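Local atomic coordinates of peptidoglycan-N-acetylglucosamine deacetylase BC_1960 (Bacillus cereus, PDB entry 5O6Y), a protein that removes the acetyl group from N-acetylglucosamine residues of peptidoglycan in a zinc-dependent hydrolysis, and also acts on soluble chitin substrates and N-acetylchitooligomers. Residues V23-D28 with A199-L204; W141-V146 with P166-L171. All coordinates share one frame; numbering follows the deposited sequence.

How the interactions relate
After helix 3-9 and strand 12-13 the chain enters strand 22-28, which supplies one side of interaction 1 and lies beside interaction 2. It then runs through most of the domain before reaching 141-146. From there it passes through helix 153-161 and closes a short loop when 166-171 returns alongside (interaction 2). Only later does the chain return to strand 22-28 through 199-204, so interaction 1 closes a long loop that contains the whole of interaction 2. The two meet in one parallel sheet, where strand 169-173 lies next to strand 22-28. Ala24 and Thr26 bond to Ile170 across that seam. Asp28 and Leu171 then bring both contacts to the bound hydroxamate 5YA.

Interaction 1: residues V23-D28 with A199-L204; sequences VALTFD and ARFVTL. With 5YA (4-naphthalen-1-yl-~{N}-oxidanyl-benzamide), chain H.
Val23 and Phe201 meet side by side where two parallel strands of the NodB-type polysaccharide deacetylase domain pair. Val23 CG2 sits over one face of the Phe201 ring, 4.0 Å from its centroid and toward the rim. This is a CH-pi contact. The methyl reaches the ring because chi1 of -70° puts CG2 between the backbone N and the carbonyl carbon. Leu25 comes to the same ring obliquely, with CD1 3.6 Å from Phe201 CD1. Further along, Leu204 CD2 touches Ala24 CB and, more loosely, the CG2 methyl of Thr26.

The backbone fixes this register. Val23 N donates to Arg200 O at 2.9 Å, and Val202 N donates to Val23 O at 3.0 Å. Both bonds are nearly straight. The pairing is short. Past it the segments diverge, and a water takes over, accepting from Leu25 N and lying 2.7 Å from Val202 O. Segment 199-204 then reaches Thr203, the N-cap position of helix 204-207.

Outside the pair, strand 22-28 is flanked by strands 51-54 and 169-173, and Leu25 and Phe27 pack on helix 37-45. Thr26 OG1 is held by Ile170 O and Arg117 NH1. The strand ends at Asp28, the predicted proton acceptor, beside His79 of the zinc site. The bound hydroxamate 5YA is also hydrogen-bonded to His79 and His83, and its O1 lies 2.8 Å from Asp28 OD2.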
ATOM      1  N   VAL A  23      -6.408   0.640 -12.064  1.00  5.70           N
ATOM      2  CA  VAL A  23      -5.720  -0.245 -11.137  1.00  7.34           C
ATOM      3  C   VAL A  23      -4.930   0.621 -10.164  1.00  4.24           C
ATOM      4  O   VAL A  23      -4.812   1.834 -10.333  1.00  9.57           O
ATOM      5  CB  VAL A  23      -4.795  -1.252 -11.851  1.00 11.51           C
ATOM      6  CG1 VAL A  23      -5.618  -2.285 -12.602  1.00  4.00           C
ATOM      7  CG2 VAL A  23      -3.850  -0.528 -12.796  1.00  4.12           C
ATOM      8  N   ALA A  24      -4.384  -0.020  -9.133  1.00  5.27           N
ATOM      9  CA  ALA A  24      -3.693   0.694  -8.065  1.00  4.31           C
ATOM     10  C   ALA A  24      -2.409  -0.036  -7.710  1.00  4.29           C
ATOM     11  O   ALA A  24      -2.444  -1.214  -7.345  1.00  4.22           O
ATOM     12  CB  ALA A  24      -4.585   0.834  -6.827  1.00  4.34           C
ATOM     13  N   LEU A  25      -1.282   0.667  -7.815  1.00  4.35           N
ATOM     14  CA  LEU A  25      -0.001   0.168  -7.336  1.00  4.35           C
ATOM     15  C   LEU A  25       0.191   0.586  -5.883  1.00  4.42           C
ATOM     16  O   LEU A  25       0.002   1.756  -5.538  1.00  4.50           O
ATOM     17  CB  LEU A  25       1.147   0.704  -8.193  1.00  4.39           C
ATOM     18  CG  LEU A  25       1.232   0.264  -9.656  1.00 11.30           C
ATOM     19  CD1 LEU A  25       2.233   1.124 -10.421  1.00 11.18           C
ATOM     20  CD2 LEU A  25       1.611  -1.204  -9.745  1.00  9.71           C
ATOM     21  N   THR A  26       0.557  -0.373  -5.036  1.00  4.39           N
ATOM     22  CA  THR A  26       0.844  -0.110  -3.633  1.00  4.45           C
ATOM     23  C   THR A  26       2.199  -0.702  -3.272  1.00  5.90           C
ATOM     24  O   THR A  26       2.639  -1.693  -3.860  1.00 10.19           O
ATOM     25  CB  THR A  26      -0.241  -0.681  -2.702  1.00  6.24           C
ATOM     26  OG1 THR A  26      -0.296  -2.107  -2.834  1.00  4.99           O
ATOM     27  CG2 THR A  26      -1.605  -0.087  -3.037  1.00  4.42           C
ATOM     28  N   PHE A  27       2.857  -0.082  -2.293  1.00 11.18           N
ATOM     29  CA  PHE A  27       4.210  -0.455  -1.894  1.00 10.31           C
ATOM     30  C   PHE A  27       4.297  -0.466  -0.376  1.00  5.65           C
ATOM     31  O   PHE A  27       3.809   0.458   0.281  1.00  8.15           O
ATOM     32  CB  PHE A  27       5.246   0.507  -2.492  1.00 10.71           C
ATOM     33  CG  PHE A  27       5.255   0.524  -3.998  1.00  7.39           C
ATOM     34  CD1 PHE A  27       6.054  -0.352  -4.711  1.00  4.54           C
ATOM     35  CD2 PHE A  27       4.459   1.414  -4.701  1.00  9.71           C
ATOM     36  CE1 PHE A  27       6.062  -0.339  -6.095  1.00  4.50           C
ATOM     37  CE2 PHE A  27       4.461   1.430  -6.086  1.00  4.57           C
ATOM     38  CZ  PHE A  27       5.262   0.553  -6.782  1.00  4.52           C
ATOM     39  N   ASP A  28       4.923  -1.504   0.175  1.00 10.81           N
ATOM     40  CA  ASP A  28       4.913  -1.758   1.608  1.00 14.91           C
ATOM     41  C   ASP A  28       6.322  -1.769   2.185  1.00 14.71           C
ATOM     42  O   ASP A  28       7.301  -2.028   1.478  1.00 20.45           O
ATOM     43  CB  ASP A  28       4.233  -3.095   1.918  1.00 10.79           C
ATOM     44  CG  ASP A  28       2.724  -2.993   1.912  1.00 12.37           C
ATOM     45  OD1 ASP A  28       2.204  -1.896   1.638  1.00 17.20           O
ATOM     46  OD2 ASP A  28       2.055  -4.006   2.187  1.00 10.62           O
ATOM     47  N   ALA A 199      -5.692   0.515 -19.194  1.00  6.19           N
ATOM     48  CA  ALA A 199      -5.786   0.755 -17.763  1.00  7.34           C
ATOM     49  C   ALA A 199      -5.147   2.085 -17.381  1.00  9.36           C
ATOM     50  O   ALA A 199      -4.185   2.543 -18.005  1.00 10.89           O
ATOM     51  CB  ALA A 199      -5.117  -0.378 -16.983  1.00  4.04           C
ATOM     52  N   ARG A 200      -5.702   2.707 -16.346  1.00 12.38           N
ATOM     53  CA  ARG A 200      -5.159   3.921 -15.755  1.00 12.00           C
ATOM     54  C   ARG A 200      -4.742   3.630 -14.322  1.00 16.80           C
ATOM     55  O   ARG A 200      -5.423   2.888 -13.608  1.00 13.24           O
ATOM     56  CB  ARG A 200      -6.181   5.064 -15.785  1.00  4.41           C
ATOM     57  CG  ARG A 200      -6.490   5.597 -17.173  1.00 11.47           C
ATOM     58  CD  ARG A 200      -7.680   6.545 -17.138  1.00 20.61           C
ATOM     59  NE  ARG A 200      -8.894   5.865 -16.692  1.00 30.92           N
ATOM     60  CZ  ARG A 200     -10.070   6.463 -16.523  1.00 37.21           C
ATOM     61  NH1 ARG A 200     -10.197   7.762 -16.762  1.00 48.46           N
ATOM     62  NH2 ARG A 200     -11.119   5.761 -16.114  1.00 25.70           N
ATOM     63  N   PHE A 201      -3.622   4.209 -13.904  1.00 13.73           N
ATOM     64  CA  PHE A 201      -3.104   3.999 -12.560  1.00  6.63           C
ATOM     65  C   PHE A 201      -3.585   5.123 -11.651  1.00  4.53           C
ATOM     66  O   PHE A 201      -3.360   6.303 -11.938  1.00  4.65           O
ATOM     67  CB  PHE A 201      -1.580   3.919 -12.578  1.00  4.45           C
ATOM     68  CG  PHE A 201      -1.056   2.661 -13.206  1.00  4.35           C
ATOM     69  CD1 PHE A 201      -0.727   1.569 -12.423  1.00  5.48           C
ATOM     70  CD2 PHE A 201      -0.906   2.563 -14.578  1.00  5.04           C
ATOM     71  CE1 PHE A 201      -0.249   0.406 -12.995  1.00  7.44           C
ATOM     72  CE2 PHE A 201      -0.428   1.403 -15.157  1.00  9.62           C
ATOM     73  CZ  PHE A 201      -0.099   0.323 -14.364  1.00  5.97           C
ATOM     74  N   VAL A 202      -4.249   4.753 -10.556  1.00  4.52           N
ATOM     75  CA  VAL A 202      -4.809   5.709  -9.612  1.00  4.61           C
ATOM     76  C   VAL A 202      -4.304   5.369  -8.216  1.00  7.64           C
ATOM     77  O   VAL A 202      -3.721   4.311  -7.979  1.00 10.91           O
ATOM     78  CB  VAL A 202      -6.351   5.723  -9.636  1.00  5.78           C
ATOM     79  CG1 VAL A 202      -6.865   6.007 -11.041  1.00 10.56           C
ATOM     80  CG2 VAL A 202      -6.898   4.403  -9.120  1.00  4.51           C
ATOM     81  N   THR A 203      -4.535   6.289  -7.287  1.00  4.71           N
ATOM     82  CA  THR A 203      -4.246   6.043  -5.885  1.00  4.74           C
ATOM     83  C   THR A 203      -5.477   5.459  -5.196  1.00  8.42           C
ATOM     84  O   THR A 203      -6.584   5.458  -5.739  1.00  8.39           O
ATOM     85  CB  THR A 203      -3.796   7.331  -5.186  1.00  8.15           C
ATOM     86  OG1 THR A 203      -4.886   8.262  -5.131  1.00  7.46           O
ATOM     87  CG2 THR A 203      -2.636   7.968  -5.932  1.00  4.90           C
ATOM     88  N   LEU A 204      -5.272   4.946  -3.984  1.00  4.70           N
ATOM     89  CA  LEU A 204      -6.395   4.401  -3.225  1.00  4.67           C
ATOM     90  C   LEU A 204      -7.484   5.430  -2.938  1.00  9.04           C
ATOM     91  O   LEU A 204      -8.670   5.068  -3.040  1.00  9.04           O
ATOM     92  CB  LEU A 204      -5.891   3.766  -1.923  1.00  4.67           C
ATOM     93  CG  LEU A 204      -4.854   2.647  -2.056  1.00 11.34           C
ATOM     94  CD1 LEU A 204      -4.709   1.890  -0.744  1.00  4.58           C
ATOM     95  CD2 LEU A 204      -5.209   1.701  -3.193  1.00  5.92           C
TER
HETATM   96  C1  5YA H 304       2.494 -14.122   0.117  0.66 46.63           C
HETATM   97  C2  5YA H 304       2.814 -12.899   0.714  0.66 46.94           C
HETATM   98  C3  5YA H 304       2.029 -12.370   1.738  0.66 47.44           C
HETATM   99  C4  5YA H 304       0.868 -13.080   2.174  0.66 48.25           C
HETATM  100  C5  5YA H 304       0.542 -14.328   1.563  0.66 48.20           C
HETATM  101  C6  5YA H 304       1.373 -14.843   0.524  0.66 47.55           C
HETATM  102  C7  5YA H 304       0.029 -12.578   3.212  0.66 46.57           C
HETATM  103  C8  5YA H 304      -1.090 -13.303   3.612  0.66 44.62           C
HETATM  104  O1  5YA H 304       2.539  -6.249   3.750  0.66 29.49           O
HETATM  105  C9  5YA H 304      -1.407 -14.525   3.012  0.66 42.16           C
HETATM  106  C10 5YA H 304      -0.611 -15.046   1.997  0.66 44.42           C
HETATM  107  C11 5YA H 304       2.403 -11.055   2.340  0.66 43.99           C
HETATM  108  C12 5YA H 304       1.659  -9.941   2.005  0.66 42.68           C
HETATM  109  C13 5YA H 304       1.969  -8.705   2.535  0.66 43.10           C
HETATM  110  N1  5YA H 304       4.457  -6.963   4.609  0.66 30.81           N
HETATM  111  C14 5YA H 304       3.038  -8.565   3.395  0.66 37.31           C
HETATM  112  C15 5YA H 304       3.800  -9.676   3.733  0.66 39.66           C
HETATM  113  C16 5YA H 304       3.483 -10.922   3.203  0.66 41.40           C
HETATM  114  C17 5YA H 304       3.335  -7.168   3.943  0.66 32.47           C
HETATM  115  O2  5YA H 304       4.735  -5.678   5.109  0.66  4.46           O
HETATM  116  O   HOH W   1      -1.368   3.374  -9.016  1.00  4.50           O
HETATM  117  O   HOH W   2      -1.986   3.303  -5.597  1.00  6.00           O

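Interaction 2: residues W141-V146 with P166-L171; sequences WSVDTV and PGSVIL. With NA (sodium ion), chain Q; NA (sodium ion), chain N; 5YA (4-naphthalen-1-yl-~{N}-oxidanyl-benzamide), chain H; PE3 (3,6,9,12,15,18,21,24,27,30,33,36,39-tridecaoxahentetracontane-1,41-diol), chain I.
Val143 and Ile170, then Asp144 and Leu171, pair as neighbours in two parallel strands, with Leu171 N donating to Val143 O at 3.0 Å. Just before this ladder, Val169 O accepts two bonds. Ser142 N approaches in the carbonyl plane, while Val143 N lies above it. Ser142 OG in turn accepts from Val169 N in a longer bond of 3.3 Å.

Leu171 has the largest share of the contact. With Trp141 CG between the backbone N and the carbonyl carbon (chi1 61°), the indole lies across Leu171, whose CD2 sits over the centre of the six-membered ring, 3.6 Å from the centroid, in a CH-pi contact. C24 of a bound polyether lies over the opposite face of the indole. Val143 and Ile170 run side by side through CB and CG1. At the far end Thr145 OG1 donates to Leu171 O at 2.7 Å, in the carbonyl plane, and its CG2 meets Ile170 CG2.

The two strands belong to a beta-alpha-beta crossover. Helix 153-161 links them, and its Val160 packs on both Thr145 and Ile170.

Trp141, Asp144 and Leu171 also line the pocket of 5YA. Leu171 CD2 is 3.5 Å from C13 of 5YA, and Asp144 OD2 faces the naphthalene. Val146 N donates to Asp144 OD1 from above the carboxylate plane, which makes an Asx turn.

At the other end Ser142 OG and Ser168 OG bind one sodium ion with a water, and Ser168 OG is also hydrogen-bonded to Phe165 N. A second sodium is bound by Pro166 O at 2.9 Å.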
ATOM      1  N   TRP A 141      -5.277  -6.458  -0.834  1.00  5.90           N
ATOM      2  CA  TRP A 141      -4.793  -6.518  -2.207  1.00  6.03           C
ATOM      3  C   TRP A 141      -5.439  -7.706  -2.904  1.00  6.97           C
ATOM      4  O   TRP A 141      -5.937  -8.632  -2.258  1.00  6.38           O
ATOM      5  CB  TRP A 141      -3.265  -6.634  -2.260  1.00  4.00           C
ATOM      6  CG  TRP A 141      -2.746  -7.871  -1.597  1.00 16.78           C
ATOM      7  CD1 TRP A 141      -2.502  -9.080  -2.187  1.00 19.69           C
ATOM      8  CD2 TRP A 141      -2.416  -8.029  -0.212  1.00 10.97           C
ATOM      9  NE1 TRP A 141      -2.037  -9.976  -1.255  1.00 16.95           N
ATOM     10  CE2 TRP A 141      -1.976  -9.356  -0.035  1.00 11.88           C
ATOM     11  CE3 TRP A 141      -2.448  -7.176   0.895  1.00 11.91           C
ATOM     12  CZ2 TRP A 141      -1.575  -9.849   1.204  1.00 21.71           C
ATOM     13  CZ3 TRP A 141      -2.046  -7.667   2.125  1.00 17.88           C
ATOM     14  CH2 TRP A 141      -1.616  -8.991   2.268  1.00 23.29           C
ATOM     15  N   SER A 142      -5.419  -7.670  -4.239  1.00  3.86           N
ATOM     16  CA  SER A 142      -5.947  -8.758  -5.048  1.00  5.68           C
ATOM     17  C   SER A 142      -4.949  -9.322  -6.047  1.00  5.33           C
ATOM     18  O   SER A 142      -5.238 -10.355  -6.663  1.00  5.88           O
ATOM     19  CB  SER A 142      -7.211  -8.307  -5.804  1.00  5.86           C
ATOM     20  OG  SER A 142      -6.927  -7.265  -6.721  1.00  7.48           O
ATOM     21  N   VAL A 143      -3.797  -8.682  -6.237  1.00  3.78           N
ATOM     22  CA  VAL A 143      -2.730  -9.194  -7.090  1.00 14.10           C
ATOM     23  C   VAL A 143      -1.438  -9.151  -6.287  1.00 13.29           C
ATOM     24  O   VAL A 143      -0.990  -8.072  -5.882  1.00 14.49           O
ATOM     25  CB  VAL A 143      -2.581  -8.388  -8.393  1.00 10.51           C
ATOM     26  CG1 VAL A 143      -1.469  -8.975  -9.252  1.00  3.73           C
ATOM     27  CG2 VAL A 143      -3.890  -8.366  -9.161  1.00  9.75           C
ATOM     28  N   ASP A 144      -0.843 -10.317  -6.057  1.00 15.30           N
ATOM     29  CA  ASP A 144       0.369 -10.435  -5.259  1.00 13.65           C
ATOM     30  C   ASP A 144       1.550 -10.701  -6.182  1.00 16.36           C
ATOM     31  O   ASP A 144       1.579 -11.719  -6.881  1.00  7.20           O
ATOM     32  CB  ASP A 144       0.237 -11.549  -4.222  1.00 15.53           C
ATOM     33  CG  ASP A 144       1.389 -11.562  -3.239  1.00 22.57           C
ATOM     34  OD1 ASP A 144       2.180 -10.596  -3.236  1.00 17.05           O
ATOM     35  OD2 ASP A 144       1.505 -12.540  -2.475  1.00 28.50           O
ATOM     36  N   THR A 145       2.523  -9.788  -6.175  1.00 16.57           N
ATOM     37  CA  THR A 145       3.731  -9.974  -6.969  1.00 12.81           C
ATOM     38  C   THR A 145       4.679 -10.997  -6.363  1.00 17.77           C
ATOM     39  O   THR A 145       5.614 -11.419  -7.052  1.00 23.53           O
ATOM     40  CB  THR A 145       4.472  -8.645  -7.134  1.00 11.21           C
ATOM     41  OG1 THR A 145       4.870  -8.152  -5.848  1.00 10.64           O
ATOM     42  CG2 THR A 145       3.580  -7.619  -7.811  1.00  3.94           C
ATOM     43  N   VAL A 146       4.448 -11.399  -5.107  1.00 22.20           N
ATOM     44  CA  VAL A 146       5.322 -12.265  -4.313  1.00 29.18           C
ATOM     45  C   VAL A 146       6.785 -11.890  -4.559  1.00 29.39           C
ATOM     46  O   VAL A 146       7.662 -12.752  -4.695  1.00 25.55           O
ATOM     47  CB  VAL A 146       5.018 -13.762  -4.576  1.00 25.22           C
ATOM     48  CG1 VAL A 146       5.428 -14.231  -5.978  1.00 17.25           C
ATOM     49  CG2 VAL A 146       5.614 -14.652  -3.480  1.00 30.56           C
ATOM     50  N   PRO A 166      -9.854  -4.726 -14.035  1.00 12.92           N
ATOM     51  CA  PRO A 166     -10.325  -3.429 -13.535  1.00  4.71           C
ATOM     52  C   PRO A 166     -10.587  -3.475 -12.037  1.00  9.66           C
ATOM     53  O   PRO A 166     -11.322  -4.333 -11.539  1.00  6.26           O
ATOM     54  CB  PRO A 166     -11.611  -3.199 -14.333  1.00  3.90           C
ATOM     55  CG  PRO A 166     -11.353  -3.885 -15.627  1.00  3.84           C
ATOM     56  CD  PRO A 166     -10.520  -5.100 -15.296  1.00  3.78           C
ATOM     57  N   GLY A 167      -9.960  -2.551 -11.311  1.00  7.22           N
ATOM     58  CA  GLY A 167     -10.080  -2.493  -9.871  1.00  4.02           C
ATOM     59  C   GLY A 167      -9.013  -3.241  -9.101  1.00  3.99           C
ATOM     60  O   GLY A 167      -9.081  -3.279  -7.867  1.00 12.14           O
ATOM     61  N   SER A 168      -8.029  -3.827  -9.780  1.00  3.95           N
ATOM     62  CA  SER A 168      -7.000  -4.595  -9.093  1.00  7.50           C
ATOM     63  C   SER A 168      -6.139  -3.698  -8.211  1.00  9.42           C
ATOM     64  O   SER A 168      -5.786  -2.577  -8.590  1.00  4.06           O
ATOM     65  CB  SER A 168      -6.115  -5.327 -10.103  1.00  3.86           C
ATOM     66  OG  SER A 168      -6.837  -6.340 -10.781  1.00 10.30           O
ATOM     67  N   VAL A 169      -5.806  -4.199  -7.025  1.00  8.50           N
ATOM     68  CA  VAL A 169      -4.881  -3.544  -6.108  1.00  4.07           C
ATOM     69  C   VAL A 169      -3.648  -4.432  -6.009  1.00  6.61           C
ATOM     70  O   VAL A 169      -3.722  -5.554  -5.494  1.00  3.97           O
ATOM     71  CB  VAL A 169      -5.511  -3.306  -4.729  1.00  5.75           C
ATOM     72  CG1 VAL A 169      -4.498  -2.669  -3.789  1.00  4.19           C
ATOM     73  CG2 VAL A 169      -6.752  -2.433  -4.855  1.00  4.15           C
ATOM     74  N   ILE A 170      -2.514  -3.939  -6.501  1.00 13.49           N
ATOM     75  CA  ILE A 170      -1.301  -4.738  -6.648  1.00 11.29           C
ATOM     76  C   ILE A 170      -0.383  -4.469  -5.466  1.00 12.69           C
ATOM     77  O   ILE A 170      -0.264  -3.328  -5.006  1.00  5.29           O
ATOM     78  CB  ILE A 170      -0.598  -4.422  -7.982  1.00  8.56           C
ATOM     79  CG1 ILE A 170      -1.616  -4.426  -9.126  1.00  3.99           C
ATOM     80  CG2 ILE A 170       0.509  -5.423  -8.250  1.00  7.64           C
ATOM     81  CD1 ILE A 170      -1.085  -3.890 -10.435  1.00  4.00           C
ATOM     82  N   LEU A 171       0.272  -5.515  -4.974  1.00 18.03           N
ATOM     83  CA  LEU A 171       1.116  -5.420  -3.791  1.00 14.48           C
ATOM     84  C   LEU A 171       2.577  -5.579  -4.193  1.00 17.22           C
ATOM     85  O   LEU A 171       2.952  -6.582  -4.807  1.00  7.62           O
ATOM     86  CB  LEU A 171       0.717  -6.471  -2.755  1.00  4.75           C
ATOM     87  CG  LEU A 171       1.678  -6.756  -1.599  1.00  9.21           C
ATOM     88  CD1 LEU A 171       2.082  -5.490  -0.862  1.00  4.21           C
ATOM     89  CD2 LEU A 171       1.040  -7.743  -0.650  1.00 17.87           C
TER
HETATM   90 NA    NA Q 313     -12.849  -6.427 -12.822  1.00  9.99          NA
HETATM   91 NA    NA N 310      -8.089  -7.984  -9.140  1.00  5.37          NA
HETATM   92  C1  5YA H 304       2.494 -14.122   0.117  0.66 46.63           C
HETATM   93  C2  5YA H 304       2.814 -12.899   0.714  0.66 46.94           C
HETATM   94  C3  5YA H 304       2.029 -12.370   1.738  0.66 47.44           C
HETATM   95  C4  5YA H 304       0.868 -13.080   2.174  0.66 48.25           C
HETATM   96  C5  5YA H 304       0.542 -14.328   1.563  0.66 48.20           C
HETATM   97  C6  5YA H 304       1.373 -14.843   0.524  0.66 47.55           C
HETATM   98  C7  5YA H 304       0.029 -12.578   3.212  0.66 46.57           C
HETATM   99  C8  5YA H 304      -1.090 -13.303   3.612  0.66 44.62           C
HETATM  100  O1  5YA H 304       2.539  -6.249   3.750  0.66 29.49           O
HETATM  101  C9  5YA H 304      -1.407 -14.525   3.012  0.66 42.16           C
HETATM  102  C10 5YA H 304      -0.611 -15.046   1.997  0.66 44.42           C
HETATM  103  C11 5YA H 304       2.403 -11.055   2.340  0.66 43.99           C
HETATM  104  C12 5YA H 304       1.659  -9.941   2.005  0.66 42.68           C
HETATM  105  C13 5YA H 304       1.969  -8.705   2.535  0.66 43.10           C
HETATM  106  N1  5YA H 304       4.457  -6.963   4.609  0.66 30.81           N
HETATM  107  C14 5YA H 304       3.038  -8.565   3.395  0.66 37.31           C
HETATM  108  C15 5YA H 304       3.800  -9.676   3.733  0.66 39.66           C
HETATM  109  C16 5YA H 304       3.483 -10.922   3.203  0.66 41.40           C
HETATM  110  C17 5YA H 304       3.335  -7.168   3.943  0.66 32.47           C
HETATM  111  O2  5YA H 304       4.735  -5.678   5.109  0.66  4.46           O
HETATM  112  O25 PE3 I 305      -4.713 -12.254  -0.174  0.69 28.90           O
HETATM  113  C24 PE3 I 305      -5.225 -10.952  -0.098  0.69 25.82           C
HETATM  114  C23 PE3 I 305      -5.639 -10.679   1.346  0.69 17.55           C
HETATM  115  O22 PE3 I 305      -4.906 -11.526   2.183  0.69 17.85           O
HETATM  116  O   HOH W   3      -7.483 -10.848  -9.018  1.00  5.15           O